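Local coordinates for kcn28 (Kitasatospora, PDB 6J31), which adopts a two-domain GT-B-type fold and, in its C-terminal part, belongs to the family of the erythromycin biosynthesis protein CIII-like C-terminal domain, at residues Thr72-Ile75 against Ala76-Val80; Leu82-Ala85 against Val86-Pro90; Ser371-Arg374 against Arg375-Arg378. All coordinates share one frame; numbering follows the deposited sequence.

Following the chain from the N terminus, interaction 1 (Thr72-Ile75 with Ala76-Val80) starts helix 74-96 of the N-terminal domain, and interaction 2 (Leu82-Ala85 with Val86-Pro90) continues the same helix; their centres lie about 15 Å apart. Phe81 separates them and belongs to the pocket that holds (2E,2'E)-3,3'-(1,2-phenylene)di(prop-2-enoic acid). Interaction 3 (Ser371-Arg374 with Arg375-Arg378) follows far later, at the end of helix 364-378 in the C-terminal domain, on the opposite side of the chain's centre, about 27 Å from either of the others at the nearest atoms. Each closes helical turns alone; none nests in or crosses another. Side chains from the first two touch helix 152-167, those of the third helix 305-314.

Interaction 1: Thr72-Ile75 against Ala76-Val80; sequences TDQI and AQMDV
The Asp79 carboxylate lies beside Ile75, both side chains pointing the same way, with OD2 of Asp79 4.0 Å from CG2 of Ile75. Having CG beside its own backbone N (chi1 -76°), Asp79 leans over the preceding turn, and its OD1 accepts a hydrogen bond from ND1 of His157. The other carboxylate, of Asp73, sits at the N-cap of the helix: its OD1 takes a weak capping bond from N of Ile75 (3.3 Å), while OD2 forms a salt bridge with Arg153. Asp73 also meets Ala76, CB to CB at 3.7 Å, and starts the helical bonding, N of Gln77 reaching O of Asp73 at 2.7 Å. Next, Met78 N binds Gln74 O and Asp79 N binds Ile75 O. Met78 curls back at its thioether (chi3 -103°), putting CE 3.7 Å from CG of Gln74 and 4.0 Å from CG1 of Ile75. Gln77 leads away from the preceding turn to a modelled covalent link between its NE2 and a modified side chain of a bound peptide. The N-terminal end of helix 74-96 packs against that peptide and against two helices: Ile75 and Met78 touch Leu148 of helix 142-150, and Met78 also meets His157 of helix 152-167.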
loop_
_atom_site.group_PDB
_atom_site.type_symbol
_atom_site.label_atom_id
_atom_site.label_comp_id
_atom_site.label_asym_id
_atom_site.label_seq_id
_atom_site.Cartn_x
_atom_site.Cartn_y
_atom_site.Cartn_z
ATOM N N THR A 72 -1.031 -20.517 7.054
ATOM C CA THR A 72 -0.546 -19.885 8.276
ATOM C C THR A 72 0.950 -20.201 8.428
ATOM O O THR A 72 1.506 -20.237 9.529
ATOM C CB THR A 72 -1.381 -20.356 9.510
ATOM O OG1 THR A 72 -1.232 -19.428 10.593
ATOM C CG2 THR A 72 -0.991 -21.775 9.965
ATOM N N ASP A 73 1.604 -20.350 7.277
ATOM C CA ASP A 73 3.010 -20.713 7.175
ATOM C C ASP A 73 3.629 -19.933 6.022
ATOM O O ASP A 73 2.947 -19.579 5.058
ATOM C CB ASP A 73 3.173 -22.232 6.962
ATOM C CG ASP A 73 4.628 -22.685 6.957
ATOM O OD1 ASP A 73 5.542 -21.832 6.918
ATOM O OD2 ASP A 73 4.855 -23.913 6.986
ATOM N N GLN A 74 4.931 -19.658 6.137
ATOM C CA GLN A 74 5.606 -18.843 5.130
ATOM C C GLN A 74 5.655 -19.556 3.783
ATOM O O GLN A 74 5.370 -18.953 2.742
ATOM C CB GLN A 74 7.016 -18.491 5.602
ATOM C CG GLN A 74 7.909 -17.935 4.505
ATOM C CD GLN A 74 9.239 -17.429 5.030
ATOM O OE1 GLN A 74 9.963 -18.151 5.716
ATOM N NE2 GLN A 74 9.576 -16.187 4.693
ATOM N N ILE A 75 6.052 -20.827 3.768
ATOM C CA ILE A 75 6.058 -21.562 2.507
ATOM C C ILE A 75 4.634 -21.729 1.990
ATOM O O ILE A 75 4.380 -21.641 0.782
ATOM C CB ILE A 75 6.780 -22.915 2.656
ATOM C CG1 ILE A 75 8.240 -22.724 3.090
ATOM C CG2 ILE A 75 6.712 -23.710 1.355
ATOM C CD1 ILE A 75 8.451 -22.599 4.591
ATOM N N ALA A 76 3.678 -21.948 2.898
ATOM C CA ALA A 76 2.279 -22.066 2.498
ATOM C C ALA A 76 1.754 -20.766 1.899
ATOM O O ALA A 76 0.957 -20.787 0.955
ATOM C CB ALA A 76 1.423 -22.485 3.694
ATOM N N GLN A 77 2.175 -19.624 2.448
ATOM C CA GLN A 77 1.764 -18.338 1.893
ATOM C C GLN A 77 2.295 -18.156 0.473
ATOM O O GLN A 77 1.594 -17.623 -0.395
ATOM C CB GLN A 77 2.207 -17.209 2.832
ATOM C CG GLN A 77 3.587 -16.606 2.581
ATOM C CD GLN A 77 3.576 -15.094 2.578
ATOM O OE1 GLN A 77 2.847 -14.477 3.364
ATOM N NE2 GLN A 77 4.401 -14.482 1.712
ATOM N N MET A 78 3.528 -18.602 0.212
ATOM C CA MET A 78 4.054 -18.565 -1.151
ATOM C C MET A 78 3.276 -19.493 -2.074
ATOM O O MET A 78 3.111 -19.199 -3.264
ATOM C CB MET A 78 5.538 -18.921 -1.165
ATOM C CG MET A 78 6.398 -17.990 -0.345
ATOM S SD MET A 78 8.135 -18.429 -0.454
ATOM C CE MET A 78 8.345 -19.243 1.116
ATOM N N ASP A 79 2.825 -20.635 -1.556
ATOM C CA ASP A 79 2.056 -21.560 -2.379
ATOM C C ASP A 79 0.701 -20.971 -2.749
ATOM O O ASP A 79 0.190 -21.222 -3.846
ATOM C CB ASP A 79 1.903 -22.896 -1.657
ATOM C CG ASP A 79 3.172 -23.724 -1.699
ATOM O OD1 ASP A 79 3.946 -23.573 -2.669
ATOM O OD2 ASP A 79 3.395 -24.524 -0.764
ATOM N N VAL A 80 0.094 -20.201 -1.842
ATOM C CA VAL A 80 -1.170 -19.540 -2.158
ATOM C C VAL A 80 -0.977 -18.536 -3.290
ATOM O O VAL A 80 -1.797 -18.453 -4.214
ATOM C CB VAL A 80 -1.754 -18.878 -0.898
ATOM C CG1 VAL A 80 -2.844 -17.881 -1.270
ATOM C CG2 VAL A 80 -2.295 -19.939 0.041
#

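Interaction 2: Leu82-Ala85 against Val86-Pro90; sequences LDDA and VGMLP
Met88 folds its methyl back against the Asp84 carboxylate, CE of Met88 standing 3.3 Å from OD2 of Asp84; the bend at the thioether (chi3 -59°) brings it there. The carboxylate is buried, and its OD1 is satisfied elsewhere, by the backbone N of Ala60 and more weakly by OG of Ser59. Asp83 directs OD1 instead into a salt bridge with Arg160. Backbone acceptors are served one turn on: Leu82 O by Val86 N, Asp83 O by Gly87 N and Asp84 O by Met88 N, all at 2.8 to 2.9 Å, the usual i to i+4 pattern of an alpha helix. Here helix 74-96 meets a kink. The bond from Leu89 N to Ala85 O is already weak at 3.3 Å, and Pro90, lacking an N-H, gives the preceding turn nothing. Gly87 O is met by NE2 of Gln91. Apolar branches pack around the same turns: CG2 of Val86, placed beside its own backbone N, leans on O of Leu82 (3.2 Å) and approaches CD1 of Leu82 at 4.4 Å. Leu82 touches Phe161, Ala85 and Val86 touch Trp164, all on helix 152-167, while Leu89 rests on Val115 and Leu116 of helix 112-120.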
loop_
_atom_site.group_PDB
_atom_site.type_symbol
_atom_site.label_atom_id
_atom_site.label_comp_id
_atom_site.label_asym_id
_atom_site.label_seq_id
_atom_site.Cartn_x
_atom_site.Cartn_y
_atom_site.Cartn_z
ATOM N N LEU A 82 1.398 -18.585 -5.624
ATOM C CA LEU A 82 1.634 -19.326 -6.858
ATOM C C LEU A 82 0.340 -19.932 -7.387
ATOM O O LEU A 82 0.124 -19.988 -8.603
ATOM C CB LEU A 82 2.690 -20.407 -6.622
ATOM C CG LEU A 82 3.181 -21.188 -7.846
ATOM C CD1 LEU A 82 3.658 -20.250 -8.938
ATOM C CD2 LEU A 82 4.301 -22.124 -7.446
ATOM N N ASP A 83 -0.542 -20.377 -6.486
ATOM C CA ASP A 83 -1.856 -20.850 -6.911
ATOM C C ASP A 83 -2.632 -19.743 -7.607
ATOM O O ASP A 83 -3.294 -19.980 -8.623
ATOM C CB ASP A 83 -2.652 -21.376 -5.718
ATOM C CG ASP A 83 -2.147 -22.714 -5.213
ATOM O OD1 ASP A 83 -1.301 -23.348 -5.887
ATOM O OD2 ASP A 83 -2.625 -23.145 -4.143
ATOM N N ASP A 84 -2.579 -18.528 -7.058
ATOM C CA ASP A 84 -3.277 -17.410 -7.683
ATOM C C ASP A 84 -2.680 -17.078 -9.046
ATOM O O ASP A 84 -3.417 -16.781 -9.993
ATOM C CB ASP A 84 -3.244 -16.187 -6.767
ATOM C CG ASP A 84 -4.149 -15.071 -7.255
ATOM O OD1 ASP A 84 -5.364 -15.317 -7.433
ATOM O OD2 ASP A 84 -3.641 -13.948 -7.464
ATOM N N ALA A 85 -1.349 -17.118 -9.167
ATOM C CA ALA A 85 -0.722 -16.848 -10.458
ATOM C C ALA A 85 -1.109 -17.898 -11.490
ATOM O O ALA A 85 -1.403 -17.565 -12.644
ATOM C CB ALA A 85 0.799 -16.781 -10.305
ATOM N N VAL A 86 -1.123 -19.171 -11.089
ATOM C CA VAL A 86 -1.506 -20.244 -12.005
ATOM C C VAL A 86 -2.961 -20.086 -12.434
ATOM O O VAL A 86 -3.309 -20.325 -13.596
ATOM C CB VAL A 86 -1.239 -21.613 -11.349
ATOM C CG1 VAL A 86 -1.882 -22.735 -12.140
ATOM C CG2 VAL A 86 0.257 -21.849 -11.219
ATOM N N GLY A 87 -3.833 -19.690 -11.502
ATOM C CA GLY A 87 -5.239 -19.501 -11.833
ATOM C C GLY A 87 -5.520 -18.238 -12.630
ATOM O O GLY A 87 -6.469 -18.190 -13.420
ATOM N N MET A 88 -4.759 -17.172 -12.373
ATOM C CA MET A 88 -5.045 -15.886 -13.004
ATOM C C MET A 88 -4.759 -15.910 -14.502
ATOM O O MET A 88 -5.557 -15.409 -15.303
ATOM C CB MET A 88 -4.238 -14.779 -12.326
ATOM C CG MET A 88 -4.650 -13.378 -12.724
ATOM S SD MET A 88 -3.526 -12.114 -12.099
ATOM C CE MET A 88 -3.605 -12.387 -10.333
ATOM N N LEU A 89 -3.624 -16.480 -14.898
ATOM C CA LEU A 89 -3.181 -16.363 -16.287
ATOM C C LEU A 89 -4.186 -16.912 -17.293
ATOM O O LEU A 89 -4.502 -16.196 -18.259
ATOM C CB LEU A 89 -1.806 -17.020 -16.430
ATOM C CG LEU A 89 -1.224 -17.073 -17.838
ATOM C CD1 LEU A 89 -1.109 -15.676 -18.426
ATOM C CD2 LEU A 89 0.139 -17.738 -17.770
ATOM N N PRO A 90 -4.734 -18.127 -17.141
ATOM C CA PRO A 90 -5.721 -18.588 -18.134
ATOM C C PRO A 90 -6.977 -17.735 -18.162
ATOM O O PRO A 90 -7.568 -17.547 -19.231
ATOM C CB PRO A 90 -6.018 -20.029 -17.700
ATOM C CG PRO A 90 -5.630 -20.092 -16.274
ATOM C CD PRO A 90 -4.497 -19.141 -16.100
#

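Interaction 3: Ser371-Arg374 against Arg375-Arg378; sequences SGLR and RELR
Glu376 N donates to Gly372 O at 2.9 Å, one of the backbone bonds in the last turns of helix 364-378. Arg375 N reaches Ser371 O at 3.2 Å, and Leu377 N binds Leu373 O at 2.7 Å. The carbonyl of Arg374 is shared by two weak bonds, from Leu377 N and from Arg378 N (3.4 Å), as the helix runs out. Glu376 O, in turn, accepts from ND1 of His380 beyond the helix end.

Among the side chains, CD2 of Leu373 passes OE2 of Glu376 at 4.0 Å, an apolar methyl beside a carboxylate oxygen, while CB of Leu377 presses on O of Leu373 (3.1 Å). In Glu376, chi1 (-82°) sets CG beside the backbone N and near the carbonyl of Gly372; the extended chain beyond carries OE2 on toward Leu373.

Charged groups gather on the exposed side. The Arg378 chain bends twice, at chi2 (-96°) and chi3 (-65°), which turns the arm back toward the preceding turn, beside Arg374 and Arg375; CB of Arg375 sits over one face of the guanidinium, toward its rim. NH2 of Arg378 stays 5.4 Å from NH2 of Arg374; both arginines are exposed and their charged ends do not touch.

The helix belongs to the C-terminal domain of the GT-B-type fold. Glu376, on its exposed surface, touches Phe192. On the buried side, Leu377 packs on the loop residues Pro190 and Pro210, Leu373 meets Leu337, and both leucines rest on Leu312 of helix 305-314.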
loop_
_atom_site.group_PDB
_atom_site.type_symbol
_atom_site.label_atom_id
_atom_site.label_comp_id
_atom_site.label_asym_id
_atom_site.label_seq_id
_atom_site.Cartn_x
_atom_site.Cartn_y
_atom_site.Cartn_z
ATOM N N SER A 371 6.172 20.248 6.671
ATOM C CA SER A 371 5.873 21.160 5.573
ATOM C C SER A 371 6.818 20.933 4.403
ATOM O O SER A 371 6.400 20.977 3.240
ATOM C CB SER A 371 5.946 22.605 6.057
ATOM O OG SER A 371 5.086 22.792 7.166
ATOM N N GLY A 372 8.097 20.687 4.692
ATOM C CA GLY A 372 9.034 20.376 3.625
ATOM C C GLY A 372 8.694 19.081 2.913
ATOM O O GLY A 372 8.759 19.002 1.683
ATOM N N LEU A 373 8.330 18.045 3.675
ATOM C CA LEU A 373 7.970 16.771 3.061
ATOM C C LEU A 373 6.703 16.886 2.226
ATOM O O LEU A 373 6.569 16.190 1.214
ATOM C CB LEU A 373 7.811 15.699 4.135
ATOM C CG LEU A 373 9.121 15.327 4.823
ATOM C CD1 LEU A 373 8.881 14.284 5.900
ATOM C CD2 LEU A 373 10.135 14.834 3.799
ATOM N N ARG A 374 5.772 17.753 2.629
ATOM C CA ARG A 374 4.603 18.019 1.800
ATOM C C ARG A 374 5.007 18.594 0.453
ATOM O O ARG A 374 4.466 18.195 -0.585
ATOM C CB ARG A 374 3.641 18.951 2.541
ATOM C CG ARG A 374 2.607 18.223 3.390
ATOM C CD ARG A 374 1.754 19.153 4.252
ATOM N NE ARG A 374 1.349 20.381 3.577
ATOM C CZ ARG A 374 1.727 21.588 3.984
ATOM N NH1 ARG A 374 2.486 21.711 5.067
ATOM N NH2 ARG A 374 1.338 22.673 3.328
ATOM N N ARG A 375 5.958 19.532 0.439
ATOM C CA ARG A 375 6.365 20.074 -0.851
ATOM C C ARG A 375 7.126 19.033 -1.652
ATOM O O ARG A 375 6.927 18.906 -2.865
ATOM C CB ARG A 375 7.203 21.338 -0.722
ATOM C CG ARG A 375 7.168 22.111 -2.078
ATOM C CD ARG A 375 8.005 23.385 -2.058
ATOM N NE ARG A 375 9.324 23.033 -1.436
ATOM C CZ ARG A 375 9.745 23.537 -0.252
ATOM N NH1 ARG A 375 8.943 24.323 0.425
ATOM N NH2 ARG A 375 10.877 23.134 0.300
ATOM N N GLU A 376 8.007 18.283 -0.989
ATOM C CA GLU A 376 8.725 17.217 -1.673
ATOM C C GLU A 376 7.766 16.167 -2.207
ATOM O O GLU A 376 7.995 15.605 -3.284
ATOM C CB GLU A 376 9.733 16.556 -0.736
ATOM C CG GLU A 376 11.044 17.290 -0.609
ATOM C CD GLU A 376 12.006 16.561 0.296
ATOM O OE1 GLU A 376 12.392 15.423 -0.048
ATOM O OE2 GLU A 376 12.373 17.119 1.348
ATOM N N LEU A 377 6.684 15.901 -1.473
ATOM C CA LEU A 377 5.777 14.824 -1.842
ATOM C C LEU A 377 5.130 15.093 -3.200
ATOM O O LEU A 377 5.154 14.234 -4.089
ATOM C CB LEU A 377 4.725 14.644 -0.748
ATOM C CG LEU A 377 4.311 13.210 -0.393
ATOM C CD1 LEU A 377 2.973 13.135 0.327
ATOM C CD2 LEU A 377 4.312 12.332 -1.594
ATOM N N ARG A 378 4.553 16.284 -3.385
ATOM C CA ARG A 378 3.838 16.554 -4.629
ATOM C C ARG A 378 4.779 16.624 -5.829
ATOM O O ARG A 378 4.343 16.381 -6.961
ATOM C CB ARG A 378 3.026 17.854 -4.532
ATOM C CG ARG A 378 3.724 19.117 -5.058
ATOM C CD ARG A 378 4.404 19.929 -3.974
ATOM N NE ARG A 378 3.462 20.495 -3.013
ATOM C CZ ARG A 378 3.275 21.798 -2.819
ATOM N NH1 ARG A 378 3.940 22.690 -3.544
ATOM N NH2 ARG A 378 2.399 22.208 -1.912
#